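PDB 5CEC: Bd3459 from Bdellovibrio bacteriovorus, which is a predatory endopeptidase of the peptidase S13 family that probably cleaves D-Ala-containing peptide bonds of cell-wall peptidoglycan and is bound by the ankyrin-repeat immunity protein Bd3460. Local coordinates for residues R118-S121 and Y122-I125; R175-L178 and T179-A183; C307-M310 and I311-Y315. The protein carries 1 engineered substitution. All blocks are in the same frame, centred on the assembly; numbering follows the deposited sequence.

Interaction 1: residues R118-S121 and Y122-I125; sequences RNMS and YFLI. With SO4 (sulfate ion), chain E.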
ATOM      1  N   ARG A 118     -11.153  12.320  -7.121  1.00 14.92           N
ATOM      2  CA  ARG A 118     -10.587  13.191  -8.165  1.00 15.05           C
ATOM      3  C   ARG A 118     -10.592  12.567  -9.542  1.00 15.28           C
ATOM      4  O   ARG A 118     -11.084  13.177 -10.495  1.00 15.51           O
ATOM      5  CB  ARG A 118      -9.133  13.581  -7.786  1.00 16.55           C
ATOM      6  CG  ARG A 118      -8.455  14.488  -8.819  1.00 16.71           C
ATOM      7  CD  ARG A 118      -6.936  14.418  -8.715  1.00 18.65           C
ATOM      8  NE  ARG A 118      -6.454  14.797  -7.396  1.00 18.65           N
ATOM      9  CZ  ARG A 118      -6.279  16.058  -6.967  1.00 18.89           C
ATOM     10  NH1 ARG A 118      -6.600  17.103  -7.718  1.00 20.38           N
ATOM     11  NH2 ARG A 118      -5.770  16.254  -5.772  1.00 22.35           N
ATOM     12  N   ASN A 119      -9.980  11.399  -9.673  1.00 15.63           N
ATOM     13  CA  ASN A 119      -9.689  10.901 -11.025  1.00 15.28           C
ATOM     14  C   ASN A 119     -10.933  10.390 -11.742  1.00 14.80           C
ATOM     15  O   ASN A 119     -11.116  10.652 -12.949  1.00 16.70           O
ATOM     16  CB  ASN A 119      -8.569   9.880 -10.977  1.00 16.43           C
ATOM     17  CG  ASN A 119      -7.256  10.501 -10.611  1.00 17.31           C
ATOM     18  OD1 ASN A 119      -6.988  11.602 -11.040  1.00 18.39           O
ATOM     19  ND2 ASN A 119      -6.456   9.837  -9.802  1.00 18.80           N
ATOM     20  N   MET A 120     -11.829   9.697 -11.032  1.00 15.18           N
ATOM     21  CA  MET A 120     -13.117   9.351 -11.636  1.00 14.82           C
ATOM     22  C   MET A 120     -13.934  10.596 -12.011  1.00 15.27           C
ATOM     23  O   MET A 120     -14.630  10.612 -13.024  1.00 15.94           O
ATOM     24  CB  MET A 120     -13.892   8.368 -10.765  1.00 15.71           C
ATOM     25  CG  MET A 120     -15.117   7.853 -11.464  1.00 15.32           C
ATOM     26  SD  MET A 120     -14.730   6.938 -12.961  1.00 19.60           S
ATOM     27  CE  MET A 120     -15.832   5.548 -12.867  1.00 18.57           C
ATOM     28  N   SER A 121     -13.826  11.637 -11.199  1.00 15.70           N
ATOM     29  CA  SER A 121     -14.531  12.893 -11.462  1.00 15.37           C
ATOM     30  C   SER A 121     -13.990  13.534 -12.730  1.00 16.06           C
ATOM     31  O   SER A 121     -14.768  14.002 -13.564  1.00 16.76           O
ATOM     32  CB  SER A 121     -14.409  13.870 -10.287  1.00 15.93           C
ATOM     33  OG  SER A 121     -15.117  13.391  -9.162  1.00 17.11           O
ATOM     34  N   TYR A 122     -12.664  13.552 -12.876  1.00 15.12           N
ATOM     35  CA  TYR A 122     -12.062  14.061 -14.103  1.00 16.58           C
ATOM     36  C   TYR A 122     -12.534  13.299 -15.326  1.00 16.39           C
ATOM     37  O   TYR A 122     -12.829  13.891 -16.358  1.00 17.10           O
ATOM     38  CB  TYR A 122     -10.533  13.987 -14.041  1.00 16.70           C
ATOM     39  CG  TYR A 122      -9.816  14.943 -13.093  1.00 16.83           C
ATOM     40  CD1 TYR A 122     -10.478  15.979 -12.419  1.00 17.32           C
ATOM     41  CD2 TYR A 122      -8.461  14.790 -12.877  1.00 17.87           C
ATOM     42  CE1 TYR A 122      -9.799  16.835 -11.566  1.00 18.26           C
ATOM     43  CE2 TYR A 122      -7.773  15.633 -12.033  1.00 18.13           C
ATOM     44  CZ  TYR A 122      -8.433  16.651 -11.389  1.00 18.00           C
ATOM     45  OH  TYR A 122      -7.715  17.467 -10.567  1.00 19.05           O
ATOM     46  N   PHE A 123     -12.600  11.983 -15.213  1.00 15.99           N
ATOM     47  CA  PHE A 123     -13.114  11.164 -16.317  1.00 15.34           C
ATOM     48  C   PHE A 123     -14.571  11.477 -16.603  1.00 15.78           C
ATOM     49  O   PHE A 123     -14.961  11.629 -17.766  1.00 17.50           O
ATOM     50  CB  PHE A 123     -12.918   9.687 -16.029  1.00 15.89           C
ATOM     51  CG  PHE A 123     -13.362   8.790 -17.155  1.00 16.13           C
ATOM     52  CD1 PHE A 123     -12.662   8.742 -18.369  1.00 17.94           C
ATOM     53  CD2 PHE A 123     -14.505   8.040 -17.037  1.00 17.44           C
ATOM     54  CE1 PHE A 123     -13.097   7.943 -19.414  1.00 18.57           C
ATOM     55  CE2 PHE A 123     -14.939   7.236 -18.087  1.00 18.17           C
ATOM     56  CZ  PHE A 123     -14.241   7.197 -19.274  1.00 19.28           C
ATOM     57  N   LEU A 124     -15.375  11.600 -15.560  1.00 15.46           N
ATOM     58  CA  LEU A 124     -16.776  11.936 -15.769  1.00 16.54           C
ATOM     59  C   LEU A 124     -16.931  13.290 -16.475  1.00 16.86           C
ATOM     60  O   LEU A 124     -17.769  13.433 -17.371  1.00 17.17           O
ATOM     61  CB  LEU A 124     -17.563  11.918 -14.459  1.00 16.22           C
ATOM     62  CG  LEU A 124     -19.020  12.391 -14.508  1.00 16.49           C
ATOM     63  CD1 LEU A 124     -19.788  11.635 -15.583  1.00 17.23           C
ATOM     64  CD2 LEU A 124     -19.685  12.275 -13.166  1.00 17.88           C
ATOM     65  N   ILE A 125     -16.145  14.273 -16.042  1.00 16.40           N
ATOM     66  CA  ILE A 125     -16.217  15.596 -16.661  1.00 17.56           C
ATOM     67  C   ILE A 125     -15.790  15.547 -18.119  1.00 18.86           C
ATOM     68  O   ILE A 125     -16.451  16.164 -18.985  1.00 19.74           O
ATOM     69  CB  ILE A 125     -15.461  16.648 -15.839  1.00 18.09           C
ATOM     70  CG1 ILE A 125     -16.158  16.854 -14.498  1.00 19.59           C
ATOM     71  CG2 ILE A 125     -15.371  17.974 -16.582  1.00 19.86           C
ATOM     72  CD1 ILE A 125     -15.308  17.493 -13.441  1.00 21.36           C
TER
HETATM   73  S   SO4 E 503      -7.032  20.460  -6.644  1.00 32.41           S
HETATM   74  O1  SO4 E 503      -5.765  19.718  -6.877  1.00 31.28           O
HETATM   75  O2  SO4 E 503      -6.856  21.503  -5.614  1.00 37.54           O
HETATM   76  O3  SO4 E 503      -8.181  19.571  -6.417  1.00 35.62           O
HETATM   77  O4  SO4 E 503      -7.431  21.205  -7.896  1.00 36.61           O
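Arg118 and Tyr122, one turn apart at the start of helix 118-130, run side by side in the same direction. Arg118 CG sits over a face of the phenol, 3.7 Å from the Tyr122 ring centroid, a CH-pi contact. With CG anti to the backbone N (chi1 180°) the arginine chain follows the ring outward, then bends at chi3, turning the guanidinium 62° from the ring plane. Its edge thus reaches the phenol oxygen: NH1 of Arg118 donates to Tyr122 OH at 3.1 Å, in the guanidinium plane. The same NH1 donates to O1 of a sulfate at 2.9 Å, with an N-H...O angle of 166°, and weakly to sulfate O3; Trp149 NE1 binds this ion too. The remaining guanidinium bonds include a salt bridge from NE to Glu153, while Tyr190 makes a cation-pi contact with the group. On another side of the helix, Met120 SD approaches the Phe123 ring obliquely, 4.2 Å from Phe123 CD2, a Met-aromatic contact. Phenol and Glu153 carboxylate together hold the rotation of a buried guanidinium; in the crystal the sulfate, probably from the crystallisation liquor, binds as well and probably shares in balancing its charge.

Interaction 2: residues R175-L178 and T179-A183; sequences RATL and TSSFA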
ATOM      1  N   ARG A 175     -21.912  17.317  -1.009  1.00 20.10           N
ATOM      2  CA  ARG A 175     -22.311  18.565  -1.635  1.00 20.75           C
ATOM      3  C   ARG A 175     -21.159  19.561  -1.646  1.00 20.88           C
ATOM      4  O   ARG A 175     -20.912  20.198  -2.668  1.00 21.78           O
ATOM      5  CB  ARG A 175     -23.552  19.170  -0.981  1.00 22.80           C
ATOM      6  CG  ARG A 175     -23.963  20.523  -1.550  1.00 25.07           C
ATOM      7  CD  ARG A 175     -25.300  20.965  -0.991  1.00 28.32           C
ATOM      8  NE  ARG A 175     -25.663  22.304  -1.446  1.00 31.46           N
ATOM      9  CZ  ARG A 175     -25.276  23.455  -0.903  1.00 36.16           C
ATOM     10  NH1 ARG A 175     -24.503  23.495   0.179  1.00 37.60           N
ATOM     11  NH2 ARG A 175     -25.690  24.592  -1.449  1.00 40.63           N
ATOM     12  N   ALA A 176     -20.473  19.675  -0.514  1.00 20.09           N
ATOM     13  CA  ALA A 176     -19.338  20.551  -0.425  1.00 20.76           C
ATOM     14  C   ALA A 176     -18.210  20.171  -1.372  1.00 19.90           C
ATOM     15  O   ALA A 176     -17.606  21.044  -1.968  1.00 22.90           O
ATOM     16  CB  ALA A 176     -18.822  20.644   0.999  1.00 21.12           C
ATOM     17  N   THR A 177     -17.929  18.878  -1.506  1.00 19.34           N
ATOM     18  CA  THR A 177     -16.898  18.426  -2.418  1.00 19.14           C
ATOM     19  C   THR A 177     -17.314  18.653  -3.881  1.00 18.76           C
ATOM     20  O   THR A 177     -16.493  19.051  -4.707  1.00 19.14           O
ATOM     21  CB  THR A 177     -16.598  16.930  -2.178  1.00 19.09           C
ATOM     22  OG1 THR A 177     -16.230  16.750  -0.809  1.00 21.85           O
ATOM     23  CG2 THR A 177     -15.490  16.414  -3.096  1.00 21.15           C
ATOM     24  N   LEU A 178     -18.590  18.415  -4.193  1.00 17.85           N
ATOM     25  CA  LEU A 178     -19.097  18.722  -5.521  1.00 18.79           C
ATOM     26  C   LEU A 178     -18.933  20.204  -5.833  1.00 18.70           C
ATOM     27  O   LEU A 178     -18.497  20.558  -6.907  1.00 19.71           O
ATOM     28  CB  LEU A 178     -20.545  18.295  -5.676  1.00 18.09           C
ATOM     29  CG  LEU A 178     -20.803  16.792  -5.890  1.00 17.45           C
ATOM     30  CD1 LEU A 178     -22.287  16.491  -5.751  1.00 19.39           C
ATOM     31  CD2 LEU A 178     -20.267  16.336  -7.243  1.00 18.22           C
ATOM     32  N   THR A 179     -19.220  21.061  -4.859  1.00 19.31           N
ATOM     33  CA  THR A 179     -19.176  22.491  -5.059  1.00 21.13           C
ATOM     34  C   THR A 179     -17.738  22.981  -5.190  1.00 20.92           C
ATOM     35  O   THR A 179     -17.441  23.789  -6.071  1.00 23.53           O
ATOM     36  CB  THR A 179     -19.869  23.204  -3.900  1.00 21.48           C
ATOM     37  OG1 THR A 179     -21.241  22.795  -3.811  1.00 24.51           O
ATOM     38  CG2 THR A 179     -19.804  24.742  -3.995  1.00 23.62           C
ATOM     39  N   SER A 180     -16.834  22.486  -4.349  1.00 20.11           N
ATOM     40  CA  SER A 180     -15.498  23.078  -4.278  0.50 21.59           C
ATOM     41  C   SER A 180     -14.472  22.378  -5.151  1.00 21.06           C
ATOM     42  O   SER A 180     -13.443  22.955  -5.451  1.00 21.59           O
ATOM     43  CB  SER A 180     -15.030  23.130  -2.828  0.50 22.75           C
ATOM     44  OG  SER A 180     -15.851  24.026  -2.099  0.50 25.34           O
ATOM     45  N   SER A 181     -14.766  21.141  -5.574  1.00 19.94           N
ATOM     46  CA  SER A 181     -13.824  20.357  -6.359  1.00 20.14           C
ATOM     47  C   SER A 181     -14.383  19.894  -7.696  1.00 19.67           C
ATOM     48  O   SER A 181     -13.773  20.133  -8.729  1.00 21.32           O
ATOM     49  CB  SER A 181     -13.345  19.142  -5.549  1.00 20.43           C
ATOM     50  OG  SER A 181     -12.615  19.572  -4.417  1.00 24.53           O
ATOM     51  N   PHE A 182     -15.544  19.251  -7.701  1.00 18.69           N
ATOM     52  CA  PHE A 182     -16.077  18.737  -8.960  1.00 18.87           C
ATOM     53  C   PHE A 182     -16.409  19.879  -9.922  1.00 20.25           C
ATOM     54  O   PHE A 182     -16.204  19.762 -11.137  1.00 21.96           O
ATOM     55  CB  PHE A 182     -17.328  17.883  -8.677  1.00 20.00           C
ATOM     56  CG  PHE A 182     -17.887  17.211  -9.885  1.00 20.40           C
ATOM     57  CD1 PHE A 182     -18.816  17.861 -10.685  1.00 22.10           C
ATOM     58  CD2 PHE A 182     -17.445  15.947 -10.260  1.00 21.17           C
ATOM     59  CE1 PHE A 182     -19.339  17.233 -11.790  1.00 22.26           C
ATOM     60  CE2 PHE A 182     -17.943  15.328 -11.382  1.00 22.40           C
ATOM     61  CZ  PHE A 182     -18.878  15.983 -12.145  1.00 21.62           C
ATOM     62  N   ALA A 183     -16.918  20.980  -9.365  1.00 19.55           N
ATOM     63  CA  ALA A 183     -17.462  22.076 -10.161  1.00 21.12           C
ATOM     64  C   ALA A 183     -16.479  23.228 -10.379  1.00 21.41           C
ATOM     65  O   ALA A 183     -16.859  24.244 -10.963  1.00 26.19           O
ATOM     66  CB  ALA A 183     -18.730  22.610  -9.491  1.00 23.31           C
TER
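Leu178 and Phe182, one turn apart near the end of helix 167-182, lie alongside each other and point the same way. The Leu178 branch that touches is CD2, which packs 3.6 Å from Phe182 CB and meets the ring obliquely at its root. Leu178 also packs on Leu139 and Phe141 of strand 135-141, whereas the Phe182 ring leads away to helix 118-130. Thr179 turns its hydroxyl back along the helix: OG1 lies anti to its own carbonyl carbon (chi1 -60°), where it donates to Arg175 O at 2.9 Å. The Thr179 backbone N binds the same oxygen, also at 2.9 Å, from the opposite face of the carbonyl plane, so Arg175 O is gripped twice by one residue. Thr177 contributes a second shared acceptor. Its carbonyl O takes Ser181 N at 2.8 Å and Phe182 N at 3.1 Å, the latter in the carbonyl plane, while its methyl CG2 meets Ser181 CB at 4.2 Å; Thr177 OG1 bonds to Ile173 O. Ala183 N then donates to Leu178 O at 3.0 Å, again five residues back, and Ala183 is the first residue to leave helical geometry. Successive i+5 bonds from Phe182 and Ala183 are the mark of a pi-type turn, here widening the last turn of an alpha-helix before the chain enters a loop.

Interaction 3: residues C307-M310 and I311-Y315; sequences CEMM and IKVLY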
ATOM      1  N   CYS A 307      -2.958 -16.826  12.333  1.00 17.40           N
ATOM      2  CA  CYS A 307      -2.113 -17.045  11.167  1.00 18.06           C
ATOM      3  C   CYS A 307      -2.779 -18.126  10.274  1.00 17.30           C
ATOM      4  O   CYS A 307      -2.826 -17.979   9.053  1.00 17.83           O
ATOM      5  CB  CYS A 307      -0.720 -17.446  11.615  1.00 20.01           C
ATOM      6  SG  CYS A 307       0.527 -17.362  10.331  1.00 24.95           S
ATOM      7  N   GLU A 308      -3.320 -19.196  10.883  1.00 17.64           N
ATOM      8  CA  GLU A 308      -4.055 -20.217  10.125  1.00 18.97           C
ATOM      9  C   GLU A 308      -5.198 -19.623   9.308  1.00 17.25           C
ATOM     10  O   GLU A 308      -5.389 -19.971   8.135  1.00 18.77           O
ATOM     11  CB  GLU A 308      -4.615 -21.329  11.030  1.00 21.87           C
ATOM     12  CG  GLU A 308      -3.571 -22.301  11.519  1.00 26.73           C
ATOM     13  CD  GLU A 308      -4.152 -23.526  12.203  1.00 33.82           C
ATOM     14  OE1 GLU A 308      -5.389 -23.634  12.358  1.00 41.99           O
ATOM     15  OE2 GLU A 308      -3.358 -24.408  12.580  1.00 41.30           O
ATOM     16  N   MET A 309      -5.935 -18.686   9.911  1.00 17.09           N
ATOM     17  CA  MET A 309      -7.031 -18.036   9.203  1.00 17.00           C
ATOM     18  C   MET A 309      -6.519 -17.287   7.960  1.00 16.15           C
ATOM     19  O   MET A 309      -7.193 -17.242   6.920  1.00 17.12           O
ATOM     20  CB  MET A 309      -7.807 -17.087  10.111  1.00 18.89           C
ATOM     21  CG  MET A 309      -8.854 -17.764  10.968  1.00 23.59           C
ATOM     22  SD  MET A 309     -10.188 -18.558  10.042  1.00 28.82           S
ATOM     23  CE  MET A 309     -10.449 -17.417   8.718  1.00 21.63           C
ATOM     24  N   MET A 310      -5.346 -16.657   8.066  1.00 16.83           N
ATOM     25  CA  MET A 310      -4.777 -15.988   6.905  1.00 16.15           C
ATOM     26  C   MET A 310      -4.468 -16.950   5.748  1.00 15.26           C
ATOM     27  O   MET A 310      -4.710 -16.644   4.580  1.00 15.91           O
ATOM     28  CB  MET A 310      -3.558 -15.166   7.326  1.00 16.08           C
ATOM     29  CG  MET A 310      -3.865 -14.026   8.281  1.00 16.71           C
ATOM     30  SD  MET A 310      -5.134 -12.858   7.693  1.00 17.44           S
ATOM     31  CE  MET A 310      -6.638 -13.516   8.396  1.00 18.56           C
ATOM     32  N   ILE A 311      -3.953 -18.130   6.068  1.00 15.79           N
ATOM     33  CA  ILE A 311      -3.722 -19.152   5.047  1.00 16.63           C
ATOM     34  C   ILE A 311      -5.049 -19.581   4.416  1.00 16.07           C
ATOM     35  O   ILE A 311      -5.142 -19.690   3.206  1.00 17.33           O
ATOM     36  CB  ILE A 311      -2.992 -20.356   5.622  1.00 18.01           C
ATOM     37  CG1 ILE A 311      -1.640 -19.922   6.224  1.00 18.35           C
ATOM     38  CG2 ILE A 311      -2.827 -21.421   4.549  1.00 18.16           C
ATOM     39  CD1 ILE A 311      -0.681 -19.283   5.226  1.00 17.74           C
ATOM     40  N   LYS A 312      -6.076 -19.796   5.221  1.00 16.45           N
ATOM     41  CA  LYS A 312      -7.388 -20.186   4.692  1.00 16.89           C
ATOM     42  C   LYS A 312      -7.990 -19.134   3.775  1.00 15.97           C
ATOM     43  O   LYS A 312      -8.546 -19.423   2.722  1.00 17.17           O
ATOM     44  CB  LYS A 312      -8.375 -20.517   5.793  1.00 18.51           C
ATOM     45  CG  LYS A 312      -8.011 -21.741   6.632  1.00 21.54           C
ATOM     46  CD  LYS A 312      -8.985 -21.932   7.785  1.00 26.24           C
ATOM     47  CE  LYS A 312     -10.341 -22.434   7.317  1.00 31.75           C
ATOM     48  NZ  LYS A 312     -10.343 -23.865   6.872  1.00 37.86           N
ATOM     49  N   VAL A 313      -7.786 -17.875   4.152  1.00 16.35           N
ATOM     50  CA  VAL A 313      -8.229 -16.765   3.319  1.00 16.14           C
ATOM     51  C   VAL A 313      -7.513 -16.778   1.978  1.00 15.46           C
ATOM     52  O   VAL A 313      -8.162 -16.599   0.928  1.00 16.26           O
ATOM     53  CB  VAL A 313      -8.034 -15.423   4.071  1.00 15.47           C
ATOM     54  CG1 VAL A 313      -8.118 -14.222   3.135  1.00 16.15           C
ATOM     55  CG2 VAL A 313      -9.067 -15.308   5.182  1.00 16.78           C
ATOM     56  N   LEU A 314      -6.199 -16.983   1.995  1.00 15.77           N
ATOM     57  CA  LEU A 314      -5.442 -17.058   0.730  1.00 16.71           C
ATOM     58  C   LEU A 314      -5.934 -18.212  -0.160  1.00 15.22           C
ATOM     59  O   LEU A 314      -6.137 -18.037  -1.374  1.00 16.67           O
ATOM     60  CB  LEU A 314      -3.952 -17.176   0.983  1.00 15.78           C
ATOM     61  CG  LEU A 314      -3.340 -15.851   1.528  1.00 16.61           C
ATOM     62  CD1 LEU A 314      -2.027 -16.153   2.237  1.00 17.68           C
ATOM     63  CD2 LEU A 314      -3.167 -14.794   0.442  1.00 17.93           C
ATOM     64  N   TYR A 315      -6.117 -19.389   0.438  1.00 16.46           N
ATOM     65  CA  TYR A 315      -6.608 -20.557  -0.304  1.00 17.56           C
ATOM     66  C   TYR A 315      -7.939 -20.259  -0.967  1.00 16.23           C
ATOM     67  O   TYR A 315      -8.144 -20.520  -2.174  1.00 18.52           O
ATOM     68  CB  TYR A 315      -6.768 -21.741   0.629  1.00 18.61           C
ATOM     69  CG  TYR A 315      -7.340 -22.927  -0.061  1.00 21.43           C
ATOM     70  CD1 TYR A 315      -8.714 -23.088  -0.197  1.00 23.18           C
ATOM     71  CD2 TYR A 315      -6.504 -23.878  -0.615  1.00 23.81           C
ATOM     72  CE1 TYR A 315      -9.236 -24.179  -0.843  1.00 28.38           C
ATOM     73  CE2 TYR A 315      -7.007 -24.967  -1.284  1.00 30.04           C
ATOM     74  CZ  TYR A 315      -8.390 -25.137  -1.408  1.00 28.95           C
ATOM     75  OH  TYR A 315      -8.932 -26.181  -2.051  1.00 41.14           O
TER
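Met309 and Val313 meet one turn apart on helix 307-322, joined through both backbone and side chains. The backbone bonds come in a regular i to i+4 ladder. Ile311 N donates to Cys307 O at 3.2 Å, and Lys312 N to Glu308 O at 3.0 Å. Val313 N reaches Met309 O at 2.9 Å and Leu314 N reaches Met310 O at 3.0 Å. Ahead of them, Thr306 OG1 is hydrogen-bonded to Met309 N at the start of the helix. The apolar contacts centre on Val313. Its CG2, anti to the carbonyl carbon, leans over Met309 O at 3.2 Å and receives two methionine methyls, Met309 CE at 4.3 Å and Met310 CE at 4.4 Å. The Met310 chain is bent at chi2 (-55°) and again at chi3, which folds its methyl back toward the valine. Beyond these two segments, Val313 packs on Val74, Val75 and Leu78 of helix 72-84. On the neighbouring side of the turn, the aliphatic part of Lys312 passes Met309, CD lying 4.2 Å from SD. A covalent tie completes the set: Cys307 SG forms a disulfide with Cys45 of strand 40-48, the strand on which Ile311 also packs, through Cys45 and Met47. The helix is thus joined to the sheet by a disulfide at its first residue and to helix 72-84 by apolar packing. Between Met309, Met310 and Val313 the side-chain contacts are dispersive and rather long, so the directional bonding inside this buried turn comes from the backbone, while the disulfide limits how far its first residue can move from the sheet.

Interactions 1 and 2 belong to one neighbourhood, with centres 12 Å apart, and Phe182 joins them: its ring packs on Ser121, with Ser121 OG 3.6 Å from Phe182 CD2, and on Leu124, while its carbonyl meets Ile125. The sulfate, probably from the crystallisation liquor, is held by Arg118 of interaction 1; the same ion lies about 5 Å from the side chain of Ser181 in interaction 2. Interaction 3 is on the opposite side of the chain's centre, its nearest atoms about 27 Å from interaction 1 and about 32 Å from interaction 2. There Leu314 lies near, without touching, the SxxK motif (Ser70, Lys73) that, as in other S13 peptidases, probably marks the active site.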